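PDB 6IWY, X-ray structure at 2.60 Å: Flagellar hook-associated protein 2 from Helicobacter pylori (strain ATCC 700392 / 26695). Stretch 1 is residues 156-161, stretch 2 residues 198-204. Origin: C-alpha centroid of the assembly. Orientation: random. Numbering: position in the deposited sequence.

Stretch 1 (156-161) NLKGAD
Stretch 2 (198-204) PNFKNLI

A single backbone hydrogen bond and a small apolar patch around the Phe200 ring join the end of a strand to a segment leading through a helix in this compact contact, which buries 278 Å² counting both sides. Stretch 1 runs as extended strand through Asn156, Leu157 and Lys158 (phi/psi -104/112, -131/161 and -80/129), passes through Gly159 at -91/174, then turns at Ala160 (-49/-28) and Asp161 (-90/2). Stretch 2 has Pro198 at -61/-34, Asn199 at -73/-17 and Phe200 at -118/-20, and Lys201 to Ile204 are helical; Phe200 O accepts from Ile204 N at 3.0 Å and, weakly, from Leu203 N at 2.9 Å. Across the contact Gly159 and Asn199 are nearest in register, with their CA atoms 5.2 Å apart. Just beyond, Ala160 N donates to Asn199 O at 3.2 Å; the N-H...O angle of 174° makes this bond nearly linear. The approach is close at Gly159: an ideal CB would lie 3.5 Å from Asn199 CB, a tight distance, and within its own stretch would be crowded by Asp161 OD1 at 3.2 Å. Phe200 (chi1 -56°, m; chi2 -73°) has its CA-to-CB bond sideways, but its ring reaches stretch 1. Phe200 CE1 lies 3.6 Å from Leu157 CB, an apolar contact made by a leucine whose CA-to-CB bond points toward stretch 2 (chi1 -68°, m; chi2 147°), and 3.7 Å from Gly159 CA. Lys158 O approaches the ring edge, near its plane, 3.6 Å from Phe200 CE1, while the Lys158 CA-to-CB bond points away (chi1 -166°, t). Three residues after Phe200, Leu203 (m, t; chi1 -73°, chi2 173°) has its CA-to-CB bond toward stretch 1 and packs against backbone: Leu203 CD1 is 3.7 Å from Lys158 O and 3.6 Å from Ala160 N. Asn199 holds chi1 at -54° (m), and Asp161 at 65° (p).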

# COMPACT_ATOMS: atom_id res chain seq x y z
N ASN A 156 -0.98 -16.27 -4.46
CA ASN A 156 -2.36 -15.97 -4.83
C ASN A 156 -2.57 -14.47 -4.92
O ASN A 156 -2.52 -13.77 -3.90
CB ASN A 156 -3.31 -16.53 -3.81
CG ASN A 156 -4.29 -17.44 -4.41
OD1 ASN A 156 -3.98 -18.63 -4.63
ND2 ASN A 156 -5.48 -16.93 -4.71
N LEU A 157 -2.80 -14.00 -6.15
CA LEU A 157 -2.98 -12.60 -6.45
C LEU A 157 -4.21 -12.44 -7.30
O LEU A 157 -4.66 -13.42 -7.93
CB LEU A 157 -1.79 -12.09 -7.25
CG LEU A 157 -0.47 -12.02 -6.50
CD1 LEU A 157 0.71 -12.31 -7.45
CD2 LEU A 157 -0.35 -10.65 -5.93
N LYS A 158 -4.73 -11.21 -7.33
CA LYS A 158 -5.84 -10.84 -8.19
C LYS A 158 -5.32 -10.60 -9.60
O LYS A 158 -4.40 -9.84 -9.79
CB LYS A 158 -6.52 -9.58 -7.67
CG LYS A 158 -7.85 -9.35 -8.31
CD LYS A 158 -8.61 -8.18 -7.70
CE LYS A 158 -8.12 -6.82 -8.22
NZ LYS A 158 -9.29 -5.89 -8.33
N GLY A 159 -5.94 -11.22 -10.58
CA GLY A 159 -5.48 -11.12 -11.97
C GLY A 159 -6.12 -10.01 -12.80
O GLY A 159 -7.04 -9.32 -12.39
N ALA A 160 -5.61 -9.86 -14.00
CA ALA A 160 -6.14 -8.94 -14.99
C ALA A 160 -7.67 -9.05 -15.18
O ALA A 160 -8.32 -8.08 -15.54
CB ALA A 160 -5.43 -9.17 -16.30
N ASP A 161 -8.23 -10.23 -14.93
CA ASP A 161 -9.66 -10.49 -15.09
C ASP A 161 -10.50 -10.21 -13.84
O ASP A 161 -11.70 -10.48 -13.85
CB ASP A 161 -9.86 -11.96 -15.50
CG ASP A 161 -9.44 -12.95 -14.42
OD1 ASP A 161 -8.88 -12.52 -13.38
OD2 ASP A 161 -9.67 -14.16 -14.59
N PRO A 198 -0.40 -15.70 -18.19
CA PRO A 198 -1.20 -14.73 -18.93
C PRO A 198 -2.00 -13.78 -18.04
O PRO A 198 -2.19 -12.61 -18.38
CB PRO A 198 -2.17 -15.62 -19.71
CG PRO A 198 -1.51 -16.92 -19.83
CD PRO A 198 -0.72 -17.08 -18.58
N ASN A 199 -2.43 -14.28 -16.89
CA ASN A 199 -3.24 -13.49 -15.96
C ASN A 199 -2.38 -12.44 -15.27
O ASN A 199 -2.92 -11.48 -14.70
CB ASN A 199 -3.88 -14.38 -14.90
CG ASN A 199 -4.68 -15.53 -15.49
OD1 ASN A 199 -5.55 -15.31 -16.33
ND2 ASN A 199 -4.39 -16.75 -15.05
N PHE A 200 -1.05 -12.60 -15.29
CA PHE A 200 -0.18 -11.64 -14.62
C PHE A 200 0.82 -10.86 -15.47
O PHE A 200 1.27 -9.79 -15.03
CB PHE A 200 0.50 -12.29 -13.39
CG PHE A 200 -0.49 -12.84 -12.44
CD1 PHE A 200 -1.24 -12.00 -11.65
CD2 PHE A 200 -0.75 -14.19 -12.40
CE1 PHE A 200 -2.20 -12.48 -10.80
CE2 PHE A 200 -1.70 -14.68 -11.55
CZ PHE A 200 -2.44 -13.80 -10.75
N LYS A 201 1.14 -11.36 -16.67
CA LYS A 201 2.16 -10.76 -17.54
C LYS A 201 2.12 -9.24 -17.55
O LYS A 201 3.14 -8.59 -17.35
CB LYS A 201 2.03 -11.29 -18.98
N ASN A 202 0.94 -8.67 -17.76
CA ASN A 202 0.82 -7.23 -17.94
C ASN A 202 0.73 -6.48 -16.63
O ASN A 202 1.05 -5.28 -16.56
CB ASN A 202 -0.35 -6.88 -18.84
CG ASN A 202 -0.16 -7.38 -20.25
OD1 ASN A 202 0.67 -6.86 -21.00
ND2 ASN A 202 -0.91 -8.42 -20.62
N LEU A 203 0.29 -7.16 -15.59
CA LEU A 203 0.32 -6.54 -14.25
C LEU A 203 1.75 -6.35 -13.75
O LEU A 203 2.04 -5.38 -13.07
CB LEU A 203 -0.50 -7.33 -13.23
CG LEU A 203 -2.00 -7.14 -13.51
CD1 LEU A 203 -2.75 -8.08 -12.60
CD2 LEU A 203 -2.47 -5.69 -13.35
N ILE A 204 2.65 -7.24 -14.14
CA ILE A 204 4.06 -7.02 -13.81
C ILE A 204 4.72 -6.01 -14.75
O ILE A 204 5.48 -5.14 -14.31
CB ILE A 204 4.86 -8.33 -13.66
CG1 ILE A 204 6.10 -8.08 -12.80
CG2 ILE A 204 5.24 -8.91 -14.97
CD1 ILE A 204 6.22 -9.07 -11.70